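Long-range contacts in succinylglutamate desuccinylase (PDB 2BCO), which probably hydrolyses N-succinyl-L-glutamate to succinate and L-glutamate with one bound zinc ion, the last step of arginine breakdown by the AST pathway: residues A[176-181]-A[212-217]; A[185-190]-A[252-257]; A[258-263]-A[327-332]; A[274-279]-A[290-295]; A[310-315]-A[323-328]. All coordinates share one frame; numbering follows the deposited sequence.

Contact 1: A[176-181]-A[212-217]; sequences VRSKAL and SAQALT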
# COMPACT_ATOMS: atom_id res chain seq x y z
N VAL A 176 0.61 11.50 10.33
CA VAL A 176 -0.16 10.52 9.57
C VAL A 176 -0.08 9.12 10.19
O VAL A 176 -0.45 8.13 9.57
CB VAL A 176 0.34 10.45 8.10
CG1 VAL A 176 0.26 11.84 7.47
CG2 VAL A 176 1.79 9.94 8.05
N ARG A 177 0.43 9.05 11.41
CA ARG A 177 0.56 7.78 12.10
C ARG A 177 -0.33 7.81 13.33
O ARG A 177 0.15 7.75 14.46
CB ARG A 177 2.01 7.56 12.48
CG ARG A 177 2.93 7.45 11.25
CD ARG A 177 4.39 7.36 11.64
NE ARG A 177 5.23 7.07 10.48
CZ ARG A 177 6.55 7.24 10.46
NH1 ARG A 177 7.18 7.69 11.54
NH2 ARG A 177 7.24 6.96 9.37
N SER A 178 -1.64 7.88 13.09
CA SER A 178 -2.64 7.98 14.13
C SER A 178 -3.02 6.73 14.92
O SER A 178 -2.61 5.61 14.62
CB SER A 178 -3.93 8.56 13.54
OG SER A 178 -4.51 7.61 12.66
N LYS A 179 -3.85 6.97 15.94
CA LYS A 179 -4.35 5.93 16.81
C LYS A 179 -5.28 5.02 15.99
O LYS A 179 -5.23 3.81 16.10
CB LYS A 179 -5.13 6.56 17.97
CG LYS A 179 -5.67 5.57 18.98
CD LYS A 179 -4.55 5.05 19.87
CE LYS A 179 -5.07 4.10 20.92
NZ LYS A 179 -3.96 3.64 21.80
N ALA A 180 -6.13 5.63 15.17
CA ALA A 180 -7.06 4.86 14.35
C ALA A 180 -6.33 3.98 13.35
O ALA A 180 -6.68 2.82 13.16
CB ALA A 180 -8.03 5.78 13.64
N LEU A 181 -5.31 4.54 12.69
CA LEU A 181 -4.54 3.77 11.71
C LEU A 181 -3.88 2.55 12.35
O LEU A 181 -3.93 1.46 11.78
CB LEU A 181 -3.45 4.63 11.06
CG LEU A 181 -2.65 3.87 10.00
CD1 LEU A 181 -3.53 3.61 8.78
CD2 LEU A 181 -1.43 4.66 9.60
N SER A 212 -1.80 14.93 3.99
CA SER A 212 -1.82 14.49 5.38
C SER A 212 -2.73 13.29 5.61
O SER A 212 -3.38 13.19 6.65
CB SER A 212 -2.29 15.64 6.28
OG SER A 212 -1.48 16.79 6.10
N ALA A 213 -2.78 12.39 4.64
CA ALA A 213 -3.64 11.21 4.78
C ALA A 213 -2.98 10.15 5.66
O ALA A 213 -1.76 10.03 5.68
CB ALA A 213 -3.96 10.63 3.39
N GLN A 214 -3.80 9.40 6.39
CA GLN A 214 -3.30 8.32 7.24
C GLN A 214 -3.06 7.26 6.17
O GLN A 214 -3.97 6.53 5.76
CB GLN A 214 -4.39 7.94 8.25
CG GLN A 214 -4.68 9.12 9.20
CD GLN A 214 -6.01 9.04 9.92
OE1 GLN A 214 -6.14 8.39 10.95
NE2 GLN A 214 -7.03 9.71 9.37
N ALA A 215 -1.83 7.20 5.69
CA ALA A 215 -1.48 6.32 4.59
C ALA A 215 -0.52 5.18 4.85
O ALA A 215 0.38 5.27 5.68
CB ALA A 215 -0.96 7.17 3.45
N LEU A 216 -0.72 4.10 4.11
CA LEU A 216 0.15 2.95 4.24
C LEU A 216 0.28 2.26 2.91
O LEU A 216 -0.60 2.34 2.05
CB LEU A 216 -0.43 1.92 5.21
CG LEU A 216 -0.76 2.23 6.67
CD1 LEU A 216 -1.67 1.11 7.19
CD2 LEU A 216 0.52 2.33 7.50
N THR A 217 1.38 1.55 2.76
CA THR A 217 1.60 0.72 1.60
C THR A 217 1.52 -0.62 2.32
O THR A 217 2.30 -0.88 3.23
CB THR A 217 3.00 0.90 1.01
OG1 THR A 217 3.11 2.24 0.50
CG2 THR A 217 3.23 -0.10 -0.13
O HOH W 1 0.97 6.37 8.17

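Contact 2: A[185-190]-A[252-257]; sequences LDSAHI and HLSKPC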
# COMPACT_ATOMS: atom_id res chain seq x y z
N LEU A 185 -4.35 -1.54 11.82
CA LEU A 185 -3.29 -2.52 11.58
C LEU A 185 -3.49 -3.73 12.49
O LEU A 185 -3.43 -4.87 12.03
CB LEU A 185 -1.90 -1.93 11.89
CG LEU A 185 -1.05 -1.13 10.88
CD1 LEU A 185 -0.96 -1.87 9.55
CD2 LEU A 185 -1.64 0.24 10.68
N ASP A 186 -3.72 -3.47 13.77
CA ASP A 186 -3.89 -4.53 14.75
C ASP A 186 -5.14 -5.35 14.47
O ASP A 186 -5.10 -6.58 14.50
CB ASP A 186 -3.93 -3.93 16.17
CG ASP A 186 -2.61 -3.27 16.56
OD1 ASP A 186 -2.58 -2.55 17.58
OD2 ASP A 186 -1.60 -3.47 15.86
N SER A 187 -6.25 -4.68 14.19
CA SER A 187 -7.48 -5.40 13.90
C SER A 187 -7.34 -6.24 12.64
O SER A 187 -7.92 -7.32 12.55
CB SER A 187 -8.65 -4.42 13.74
OG SER A 187 -8.95 -3.81 14.98
N ALA A 188 -6.57 -5.74 11.67
CA ALA A 188 -6.36 -6.44 10.40
C ALA A 188 -5.40 -7.60 10.55
O ALA A 188 -5.27 -8.41 9.64
CB ALA A 188 -5.85 -5.48 9.34
N HIS A 189 -4.71 -7.66 11.68
CA HIS A 189 -3.75 -8.73 11.95
C HIS A 189 -2.49 -8.61 11.10
O HIS A 189 -1.84 -9.62 10.81
CB HIS A 189 -4.40 -10.10 11.73
CG HIS A 189 -5.33 -10.52 12.82
ND1 HIS A 189 -5.85 -9.62 13.73
CD2 HIS A 189 -5.86 -11.72 13.13
CE1 HIS A 189 -6.66 -10.26 14.56
NE2 HIS A 189 -6.69 -11.54 14.21
N ILE A 190 -2.15 -7.38 10.72
CA ILE A 190 -0.93 -7.14 9.94
C ILE A 190 0.20 -7.37 10.94
O ILE A 190 0.30 -6.69 11.96
CB ILE A 190 -0.90 -5.70 9.40
CG1 ILE A 190 -2.14 -5.47 8.52
CG2 ILE A 190 0.36 -5.47 8.57
CD1 ILE A 190 -2.13 -6.29 7.21
N HIS A 252 -10.46 -3.89 20.68
CA HIS A 252 -9.03 -3.82 20.97
C HIS A 252 -8.52 -5.13 21.58
O HIS A 252 -7.59 -5.13 22.38
CB HIS A 252 -8.76 -2.67 21.95
CG HIS A 252 -9.56 -2.77 23.22
ND1 HIS A 252 -10.94 -2.72 23.23
CD2 HIS A 252 -9.18 -2.91 24.51
CE1 HIS A 252 -11.37 -2.83 24.47
NE2 HIS A 252 -10.32 -2.95 25.27
N LEU A 253 -9.13 -6.24 21.18
CA LEU A 253 -8.76 -7.55 21.69
C LEU A 253 -7.52 -8.14 21.01
O LEU A 253 -6.85 -9.00 21.58
CB LEU A 253 -9.94 -8.51 21.55
CG LEU A 253 -9.88 -9.85 22.29
CD1 LEU A 253 -9.85 -9.60 23.80
CD2 LEU A 253 -11.10 -10.69 21.92
N SER A 254 -7.23 -7.67 19.80
CA SER A 254 -6.07 -8.14 19.04
C SER A 254 -4.74 -7.67 19.62
O SER A 254 -4.69 -6.73 20.41
CB SER A 254 -6.17 -7.66 17.59
OG SER A 254 -6.30 -6.25 17.53
N LYS A 255 -3.66 -8.32 19.20
CA LYS A 255 -2.33 -7.96 19.68
C LYS A 255 -1.70 -6.84 18.85
O LYS A 255 -2.11 -6.59 17.71
CB LYS A 255 -1.40 -9.18 19.63
CG LYS A 255 -1.09 -9.68 18.23
CD LYS A 255 -0.08 -10.83 18.28
CE LYS A 255 0.29 -11.31 16.89
NZ LYS A 255 1.33 -12.38 16.93
N PRO A 256 -0.70 -6.16 19.42
CA PRO A 256 -0.04 -5.07 18.68
C PRO A 256 0.88 -5.64 17.61
O PRO A 256 1.61 -6.61 17.85
CB PRO A 256 0.75 -4.34 19.76
CG PRO A 256 1.12 -5.45 20.72
CD PRO A 256 -0.17 -6.26 20.80
N CYS A 257 0.83 -5.06 16.41
CA CYS A 257 1.71 -5.50 15.34
C CYS A 257 3.12 -5.10 15.75
O CYS A 257 3.29 -4.18 16.56
CB CYS A 257 1.32 -4.82 14.02
SG CYS A 257 1.37 -3.02 14.04
O HOH W 2 -2.89 -7.76 15.45
O HOH W 3 -9.08 -5.65 17.35

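Contact 3: A[258-263]-A[327-332]; sequences IKYRVS and VCEVKT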
# COMPACT_ATOMS: atom_id res chain seq x y z
N ILE A 258 4.12 -5.78 15.22
CA ILE A 258 5.49 -5.43 15.55
C ILE A 258 5.83 -4.09 14.88
O ILE A 258 5.46 -3.87 13.72
CB ILE A 258 6.46 -6.53 15.07
CG1 ILE A 258 6.11 -7.85 15.78
CG2 ILE A 258 7.91 -6.14 15.37
CD1 ILE A 258 6.76 -9.06 15.15
N LYS A 259 6.49 -3.20 15.61
CA LYS A 259 6.85 -1.89 15.08
C LYS A 259 8.35 -1.89 14.77
O LYS A 259 9.17 -2.25 15.62
CB LYS A 259 6.54 -0.79 16.10
CG LYS A 259 5.16 -0.85 16.77
CD LYS A 259 4.02 -0.64 15.78
CE LYS A 259 2.66 -0.53 16.49
NZ LYS A 259 2.32 -1.74 17.30
N TYR A 260 8.70 -1.49 13.55
CA TYR A 260 10.09 -1.45 13.13
C TYR A 260 10.47 -0.01 12.78
O TYR A 260 9.61 0.80 12.49
CB TYR A 260 10.31 -2.31 11.88
CG TYR A 260 10.32 -3.81 12.12
CD1 TYR A 260 11.46 -4.46 12.60
CD2 TYR A 260 9.18 -4.57 11.87
CE1 TYR A 260 11.46 -5.84 12.82
CE2 TYR A 260 9.18 -5.95 12.09
CZ TYR A 260 10.32 -6.58 12.56
OH TYR A 260 10.32 -7.94 12.77
N ARG A 261 11.76 0.28 12.84
CA ARG A 261 12.28 1.60 12.48
C ARG A 261 13.47 1.31 11.58
O ARG A 261 14.00 0.20 11.59
CB ARG A 261 12.73 2.40 13.72
CG ARG A 261 14.03 1.93 14.37
CD ARG A 261 14.44 2.87 15.51
NE ARG A 261 15.57 2.38 16.30
CZ ARG A 261 16.83 2.37 15.90
NH1 ARG A 261 17.16 2.83 14.70
NH2 ARG A 261 17.78 1.88 16.69
N VAL A 262 13.90 2.30 10.81
CA VAL A 262 15.03 2.08 9.93
C VAL A 262 16.38 2.25 10.64
O VAL A 262 16.77 3.37 10.98
CB VAL A 262 14.96 3.03 8.72
CG1 VAL A 262 16.18 2.83 7.82
CG2 VAL A 262 13.67 2.78 7.95
N SER A 263 17.08 1.15 10.87
CA SER A 263 18.39 1.19 11.52
C SER A 263 19.29 2.03 10.63
O SER A 263 19.88 3.01 11.09
CB SER A 263 18.98 -0.21 11.66
OG SER A 263 18.13 -1.04 12.44
N VAL A 327 16.48 -2.76 9.24
CA VAL A 327 15.51 -2.37 10.25
C VAL A 327 15.65 -3.16 11.53
O VAL A 327 16.35 -4.17 11.58
CB VAL A 327 14.09 -2.55 9.71
CG1 VAL A 327 13.95 -1.81 8.39
CG2 VAL A 327 13.79 -4.03 9.52
N CYS A 328 14.97 -2.69 12.57
CA CYS A 328 15.00 -3.34 13.87
C CYS A 328 13.77 -2.91 14.66
O CYS A 328 13.27 -1.80 14.46
CB CYS A 328 16.26 -2.95 14.64
SG CYS A 328 16.45 -1.17 14.96
N GLU A 329 13.29 -3.78 15.52
CA GLU A 329 12.12 -3.45 16.33
C GLU A 329 12.40 -2.15 17.09
O GLU A 329 13.55 -1.83 17.41
CB GLU A 329 11.82 -4.55 17.35
CG GLU A 329 11.45 -5.89 16.74
CD GLU A 329 10.73 -6.80 17.72
OE1 GLU A 329 10.53 -7.99 17.39
OE2 GLU A 329 10.36 -6.33 18.81
N VAL A 330 11.35 -1.39 17.36
CA VAL A 330 11.56 -0.16 18.09
C VAL A 330 10.59 0.04 19.24
O VAL A 330 9.45 -0.46 19.22
CB VAL A 330 11.53 1.05 17.16
CG1 VAL A 330 10.13 1.29 16.65
CG2 VAL A 330 12.09 2.26 17.89
N LYS A 331 11.05 0.75 20.26
CA LYS A 331 10.24 1.04 21.42
C LYS A 331 9.37 2.21 21.02
O LYS A 331 9.86 3.30 20.75
CB LYS A 331 11.11 1.41 22.63
CG LYS A 331 10.34 1.44 23.94
CD LYS A 331 11.20 1.86 25.12
CE LYS A 331 10.40 1.81 26.41
NZ LYS A 331 9.17 2.65 26.34
N THR A 332 8.06 1.97 21.00
CA THR A 332 7.13 3.00 20.57
C THR A 332 6.12 3.45 21.61
O THR A 332 5.98 2.85 22.68
CB THR A 332 6.38 2.50 19.33
OG1 THR A 332 5.71 1.26 19.64
CG2 THR A 332 7.37 2.27 18.18
O HOH W 4 11.16 -9.47 14.93

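Contact 4: A[274-279]-A[290-295]; sequences DFMFDD and GEVFGH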
# COMPACT_ATOMS: atom_id res chain seq x y z
N ASP A 274 27.28 -6.36 -4.40
CA ASP A 274 26.50 -7.59 -4.37
C ASP A 274 26.25 -8.07 -2.95
O ASP A 274 26.81 -7.54 -1.99
CB ASP A 274 27.20 -8.70 -5.16
CG ASP A 274 26.22 -9.68 -5.81
OD1 ASP A 274 25.08 -9.80 -5.33
OD2 ASP A 274 26.60 -10.32 -6.81
N PHE A 275 25.39 -9.07 -2.81
CA PHE A 275 25.05 -9.64 -1.52
C PHE A 275 25.49 -11.09 -1.52
O PHE A 275 25.66 -11.68 -2.58
CB PHE A 275 23.55 -9.57 -1.29
CG PHE A 275 22.99 -8.18 -1.32
CD1 PHE A 275 23.39 -7.22 -0.39
CD2 PHE A 275 22.02 -7.83 -2.27
CE1 PHE A 275 22.84 -5.94 -0.39
CE2 PHE A 275 21.47 -6.54 -2.28
CZ PHE A 275 21.88 -5.60 -1.34
N MSE A 276 25.65 -11.69 -0.34
CA MSE A 276 26.06 -13.08 -0.27
C MSE A 276 24.87 -14.02 -0.35
O MSE A 276 25.00 -15.16 -0.82
CB MSE A 276 26.83 -13.33 1.02
CG MSE A 276 28.08 -12.49 1.16
SE MSE A 276 29.13 -12.96 2.72
CE MSE A 276 30.51 -14.01 1.87
N PHE A 277 23.71 -13.55 0.11
CA PHE A 277 22.49 -14.36 0.08
C PHE A 277 21.94 -14.45 -1.34
O PHE A 277 22.28 -13.64 -2.20
CB PHE A 277 21.43 -13.79 1.04
CG PHE A 277 21.24 -12.28 0.95
CD1 PHE A 277 20.64 -11.69 -0.17
CD2 PHE A 277 21.68 -11.45 1.98
CE1 PHE A 277 20.47 -10.28 -0.24
CE2 PHE A 277 21.52 -10.05 1.92
CZ PHE A 277 20.92 -9.47 0.80
N ASP A 278 21.08 -15.43 -1.58
CA ASP A 278 20.47 -15.64 -2.88
C ASP A 278 19.39 -14.62 -3.19
O ASP A 278 18.92 -13.91 -2.29
CB ASP A 278 19.87 -17.05 -2.97
CG ASP A 278 20.92 -18.13 -3.09
OD1 ASP A 278 20.55 -19.32 -3.09
OD2 ASP A 278 22.12 -17.78 -3.19
N ASP A 279 19.00 -14.56 -4.45
CA ASP A 279 17.97 -13.62 -4.88
C ASP A 279 16.61 -13.88 -4.24
O ASP A 279 15.79 -12.96 -4.15
CB ASP A 279 17.84 -13.62 -6.41
CG ASP A 279 19.08 -13.08 -7.09
OD1 ASP A 279 19.66 -12.10 -6.57
OD2 ASP A 279 19.47 -13.62 -8.14
N GLY A 290 28.10 -7.83 13.29
CA GLY A 290 29.35 -8.07 12.59
C GLY A 290 29.29 -9.10 11.48
O GLY A 290 30.31 -9.41 10.87
N GLU A 291 28.10 -9.65 11.21
CA GLU A 291 27.98 -10.63 10.14
C GLU A 291 28.04 -9.93 8.78
O GLU A 291 27.36 -8.92 8.57
CB GLU A 291 26.67 -11.39 10.25
CG GLU A 291 26.59 -12.58 9.31
CD GLU A 291 25.22 -13.20 9.27
OE1 GLU A 291 24.52 -13.16 10.31
OE2 GLU A 291 24.85 -13.75 8.21
N VAL A 292 28.85 -10.46 7.87
CA VAL A 292 28.96 -9.87 6.54
C VAL A 292 27.90 -10.51 5.66
O VAL A 292 27.69 -11.72 5.72
CB VAL A 292 30.36 -10.12 5.93
CG1 VAL A 292 31.43 -9.51 6.82
CG2 VAL A 292 30.60 -11.61 5.75
N PHE A 293 27.21 -9.70 4.87
CA PHE A 293 26.16 -10.24 4.00
C PHE A 293 26.27 -9.69 2.59
O PHE A 293 25.42 -9.97 1.74
CB PHE A 293 24.79 -9.91 4.59
CG PHE A 293 24.56 -8.45 4.81
CD1 PHE A 293 24.03 -7.65 3.81
CD2 PHE A 293 24.89 -7.85 6.03
CE1 PHE A 293 23.82 -6.28 4.00
CE2 PHE A 293 24.69 -6.48 6.24
CZ PHE A 293 24.16 -5.70 5.23
N GLY A 294 27.32 -8.92 2.34
CA GLY A 294 27.51 -8.36 1.01
C GLY A 294 28.76 -7.51 0.97
O GLY A 294 29.58 -7.56 1.89
N HIS A 295 28.90 -6.73 -0.09
CA HIS A 295 30.06 -5.88 -0.23
C HIS A 295 29.80 -4.79 -1.27
O HIS A 295 29.06 -5.00 -2.23
CB HIS A 295 31.28 -6.71 -0.62
CG HIS A 295 31.18 -7.33 -1.99
ND1 HIS A 295 31.43 -6.61 -3.14
CD2 HIS A 295 30.84 -8.57 -2.38
CE1 HIS A 295 31.25 -7.40 -4.18
NE2 HIS A 295 30.89 -8.59 -3.76

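Contact 5: A[310-315]-A[323-328]; sequences IVFPNR and AALMVC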
# COMPACT_ATOMS: atom_id res chain seq x y z
N ILE A 310 17.27 -7.24 7.13
CA ILE A 310 17.28 -6.55 5.86
C ILE A 310 15.89 -6.58 5.23
O ILE A 310 15.20 -7.59 5.30
CB ILE A 310 18.33 -7.19 4.91
CG1 ILE A 310 18.52 -6.31 3.68
CG2 ILE A 310 17.91 -8.60 4.52
CD1 ILE A 310 19.81 -6.59 2.95
N VAL A 311 15.49 -5.46 4.62
CA VAL A 311 14.18 -5.36 3.97
C VAL A 311 14.31 -4.71 2.58
O VAL A 311 15.05 -3.75 2.40
CB VAL A 311 13.21 -4.49 4.82
CG1 VAL A 311 11.88 -4.36 4.12
CG2 VAL A 311 13.00 -5.13 6.18
N PHE A 312 13.58 -5.24 1.60
CA PHE A 312 13.62 -4.69 0.23
C PHE A 312 15.03 -4.70 -0.37
O PHE A 312 15.56 -3.65 -0.72
CB PHE A 312 13.10 -3.24 0.20
CG PHE A 312 11.72 -3.07 0.77
CD1 PHE A 312 11.44 -2.03 1.66
CD2 PHE A 312 10.68 -3.94 0.42
CE1 PHE A 312 10.15 -1.85 2.18
CE2 PHE A 312 9.39 -3.77 0.93
CZ PHE A 312 9.13 -2.73 1.82
N PRO A 313 15.66 -5.87 -0.48
CA PRO A 313 17.01 -5.90 -1.06
C PRO A 313 16.91 -5.85 -2.58
O PRO A 313 16.02 -6.46 -3.16
CB PRO A 313 17.58 -7.24 -0.59
CG PRO A 313 16.68 -7.65 0.55
CD PRO A 313 15.32 -7.17 0.13
N ASN A 314 17.83 -5.13 -3.22
CA ASN A 314 17.83 -5.04 -4.68
C ASN A 314 19.23 -4.71 -5.18
O ASN A 314 19.67 -3.56 -5.08
CB ASN A 314 16.84 -3.97 -5.15
CG ASN A 314 16.53 -4.06 -6.64
OD1 ASN A 314 17.43 -4.27 -7.46
ND2 ASN A 314 15.26 -3.91 -6.99
N ARG A 315 19.92 -5.71 -5.71
CA ARG A 315 21.29 -5.55 -6.20
C ARG A 315 21.37 -4.90 -7.59
O ARG A 315 22.45 -4.49 -8.02
CB ARG A 315 21.99 -6.91 -6.24
CG ARG A 315 21.36 -7.92 -7.20
CD ARG A 315 21.89 -9.32 -6.93
NE ARG A 315 21.38 -10.32 -7.86
CZ ARG A 315 21.75 -10.42 -9.13
NH1 ARG A 315 22.64 -9.58 -9.63
NH2 ARG A 315 21.24 -11.36 -9.90
N ALA A 323 20.00 0.33 -2.04
CA ALA A 323 19.96 -1.09 -2.37
C ALA A 323 19.24 -1.91 -1.31
O ALA A 323 18.82 -3.04 -1.57
CB ALA A 323 21.37 -1.61 -2.55
N ALA A 324 19.09 -1.34 -0.11
CA ALA A 324 18.41 -2.06 0.97
C ALA A 324 18.13 -1.21 2.20
O ALA A 324 18.66 -0.11 2.38
CB ALA A 324 19.24 -3.28 1.37
N LEU A 325 17.28 -1.76 3.06
CA LEU A 325 16.89 -1.12 4.30
C LEU A 325 17.30 -2.08 5.40
O LEU A 325 17.14 -3.28 5.26
CB LEU A 325 15.38 -0.91 4.33
CG LEU A 325 14.80 0.51 4.48
CD1 LEU A 325 15.77 1.57 3.99
CD2 LEU A 325 13.49 0.57 3.69
N MSE A 326 17.86 -1.55 6.48
CA MSE A 326 18.23 -2.38 7.61
C MSE A 326 17.29 -1.87 8.69
O MSE A 326 17.28 -0.68 9.00
CB MSE A 326 19.68 -2.16 8.02
CG MSE A 326 20.71 -2.58 6.99
SE MSE A 326 20.66 -4.47 6.64
CE MSE A 326 21.91 -5.06 8.00
N VAL A 327 16.48 -2.76 9.24
CA VAL A 327 15.51 -2.37 10.25
C VAL A 327 15.65 -3.16 11.53
O VAL A 327 16.35 -4.17 11.58
CB VAL A 327 14.09 -2.55 9.71
CG1 VAL A 327 13.95 -1.81 8.39
CG2 VAL A 327 13.79 -4.03 9.52
N CYS A 328 14.97 -2.69 12.57
CA CYS A 328 15.00 -3.34 13.87
C CYS A 328 13.77 -2.91 14.66
O CYS A 328 13.27 -1.80 14.46
CB CYS A 328 16.26 -2.95 14.64
SG CYS A 328 16.45 -1.17 14.96

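Contact 1: A[176-181]-A[212-217]
Leu-181 meets Leu-216 tip to tip, its forked end pressed on the fork of the other so that CD1 of Leu-181 lies 3.5 Å from CD1 of Leu-216. CG of Leu-181 is anti to the backbone N (chi1 -179°), which carries the methyls from the first turn of helix 179-188 onto strand 214-220. Two branched, wholly apolar side chains suit this buried helix-on-strand layer of the zinc-exopeptidase-like catalytic domain; the Leu-216 side chain is about 12 Å from the zinc ion. Ser-178 is the N-cap of the helix: its OG accepts from Leu-181 N at 3.2 Å. The same hydroxyl donates to Gln-214 OE1, and the OG to OE1 distance is very short, 2.5 Å, with the donor in the carbonyl plane on a lone pair. Gln-214 NE2 binds Arg-149 O on strand 149-157, so both ends of the buried amide are used and its flip is settled. Beside it, water 1 donates to Val-176 O (2.7 Å) and to Ala-215 O (2.8 Å), joining two carbonyls that cannot bond each other. Being donor and acceptor at once, the serine hydroxyl links the start of the helix to the strand.

Contact 2: A[185-190]-A[252-257]
Helix 179-188 ends in a Schellman motif, and the irregular chain of residues 252-257, extended from Ser-254 on, runs across this end. The contact thus holds a helix of the catalytic domain against the chain leading into strand 258-267, where the barrel-sandwich hybrid domain begins. In the first shell, Asp-186 OD2 accepts from Cys-257 N at 3.0 Å with an N-H...O angle of 156°, the donor standing above the carboxylate plane. CG of Asp-186 is anti to its own carbonyl carbon (chi1 -64°), and from there the acid lies along Lys-255 O and Pro-256 CA; a short carboxylate is well suited to take up a backbone N-H in a segment without regular structure. Cys-257 turns its small side chain to the helix. Its CB is tightly packed against Ile-190 O, at 3.0 Å, and its SG rests on Leu-185 CB, at 4.1 Å, while Val-193 of strand 192-195 touches both Cys-257 and Leu-185.

Further out, Ser-254 places CB and OG by the carbonyl of Asp-186, where its small size lets the two chains come close. Water 3 connects its OG with that of Ser-187, whose hydroxyl is also bonded to Asp-183 O within the helix. What positions Asp-186 O is the helix end itself: His-189, with positive phi (71°), turns the chain so that its N donates to this oxygen. Water 2 donates to Asp-186 O and to Lys-255 O, 2.7 Å from each. The imidazole adds a further grip on the same carbonyl: His-189 ND1 donates in its ring plane to Asp-186 O, 3.2 Å away.

Contact 3: A[258-263]-A[327-332]
Strands 258-262 and 327-329 form an antiparallel ladder in the barrel-sandwich hybrid domain, their N-to-C directions 142° apart. The backbone bonds come first. Arg-261 and Cys-328 are a hydrogen-bonded pair: Arg-261 N reaches Cys-328 O at 3.0 Å in the carbonyl plane, and Cys-328 N returns to Arg-261 O nearly along the C=O axis. Val-330 N continues the ladder to Lys-259 O at 2.9 Å, but from above the carbonyl plane. Tyr-260 and Glu-329 between them are a non-hydrogen-bonded pair whose side chains diverge.

Apolar and sulfur packing covers the face bearing Arg-261 and Cys-328. CG of Arg-261 takes the crowded position between the backbone N and the carbonyl carbon (chi1 73°), and the chain then runs extended to NE, setting the guanidinium with one face over Cys-328 SG, 3.7 Å from CZ. Val-330 crosses the arginine chain at about a right angle, its CG2 3.4 Å from Arg-261 CD and at the guanidinium edge; a long chain ending in a flat group can offer its methylenes to the valine and a face to the sulfur. On the other face the beta-branched pair Val-262 and Val-327 meets Leu-194 of strand 192-195, and Val-327 CG2 touches Tyr-260 CD1 at 3.9 Å.

Polar side-chain ends find partners beyond the ladder. Lys-259, bent at chi2 and chi4, brings NZ back to Cys-257 O, while Tyr-260 OH is bonded to His-163. Water 4 is held between Tyr-260 OH, at 2.8 Å, and Glu-329 OE1, at 2.9 Å.

Contact 4: A[274-279]-A[290-295]
Three phenylalanine rings, from Phe-275, Phe-277 and Phe-293, are gathered where strand 273-275 meets strand 292-296. Phe-277 puts CZ over one face of the Phe-275 ring, toward its rim, while CB of Phe-275 lies over a face of the Phe-277 ring. Phe-293 points the same way as Phe-277 and lies beside it, Phe-293 CD1 being 4.0 Å from Phe-277 CE2. Phe-275 comes instead to the edge of Phe-293, CD1 to CD1 4.3 Å. Flat, wide side chains can fill such a small cluster by sharing faces and edges. Selenomethionine Met-276 turns elsewhere: its flexible chain, bent at chi3 (101°), crosses Val-292 obliquely with SE 3.6 Å from CG2 of Val-292.

Asp-274 and His-295 share the opposite face of the sheet from Phe-275. The imidazole lays a face, off-centre, over Asp-274 N, and the carboxylate bends back so that Asp-274 OD1 accepts from Phe-275 N at 2.6 Å through its anti lone pair. Their backbones form a hydrogen-bonded antiparallel pair, with His-295 N to Asp-274 O at 2.9 Å. Met-276 N then donates to Phe-293 O at 2.7 Å, from above the carbonyl plane. Glycine suits position 294 because nothing beyond CA has to fit beside Asp-274 O, so the CA atoms of Phe-275 and Gly-294 come within 3.8 Å.

Phe-293 and Gly-294 form a classic beta bulge opposite Leu-301. Paired on both sides, 292-296 is the middle strand of a three-stranded antiparallel sheet in the barrel-sandwich hybrid domain, away from the zinc site, with 273-275 and 299-302 at its edges.

Contact 5: A[310-315]-A[323-328]
CG1 of Ile-310 is anti to the backbone N (chi1 -170°), which swings its CD1 to within 3.7 Å of Ala-324 CB; in Val-311 CG2 is anti to the carbonyl carbon and meets CG2 of Val-327 at 3.6 Å. These torsions set the packing of a beta hairpin, strand 309-311 against strand 322-335, in the hybrid domain. On one face Ile-310 also lies against SE of selenomethionine Met-326, bent at chi2 and chi3 so that SE is 4.0 Å from Ile-310 CB. Small Ala-324 leaves room for the long isoleucine branch; with Ala-323 it forms a classic bulge facing Ile-266. Val-311 and Leu-325 are a hydrogen-bonded pair, Val-311 N to Leu-325 O at 2.8 Å, with Leu-325 N returning to Val-311 O.

Phe-312, with positive phi (58°), breaks from the strand. Its ring covers Val-311 CG1 with one face and takes Leu-325 CD2 at its edge, 3.9 Å from CD1 of Phe-312. This apolar ring lies about 8 Å from the zinc ion and about 5 Å from the side chain of Glu-219, the predicted active-site residue. Beyond Pro-313 the chain rejoins its partner: Asn-314 N donates in the carbonyl plane to Ala-323 O at 2.8 Å.

Overall arrangement
Following the chain from the N terminus, contact 1 closes a loop from the start of helix 179-188 to strand 214-220. Contact 2 leaves the end of the same helix before that loop is shut and closes later, at 252-257, so the two cross; they also touch through Leu-216 and Leu-185. Contact 3 begins directly after 252-257 and closes a loop of 63 residues on strand 322-335; within it contact 4 closes a short loop of 10. Contact 5 closes a hairpin, seven residues between its segments, and shares Val-327 and Cys-328 with contact 3. A salt bridge from Asp-279 to Arg-315 joins contacts 4 and 5. Contact 1 thus lies within the catalytic domain, contact 2 joins it to the start of the hybrid domain, and contacts 3 to 5 hold the latter together.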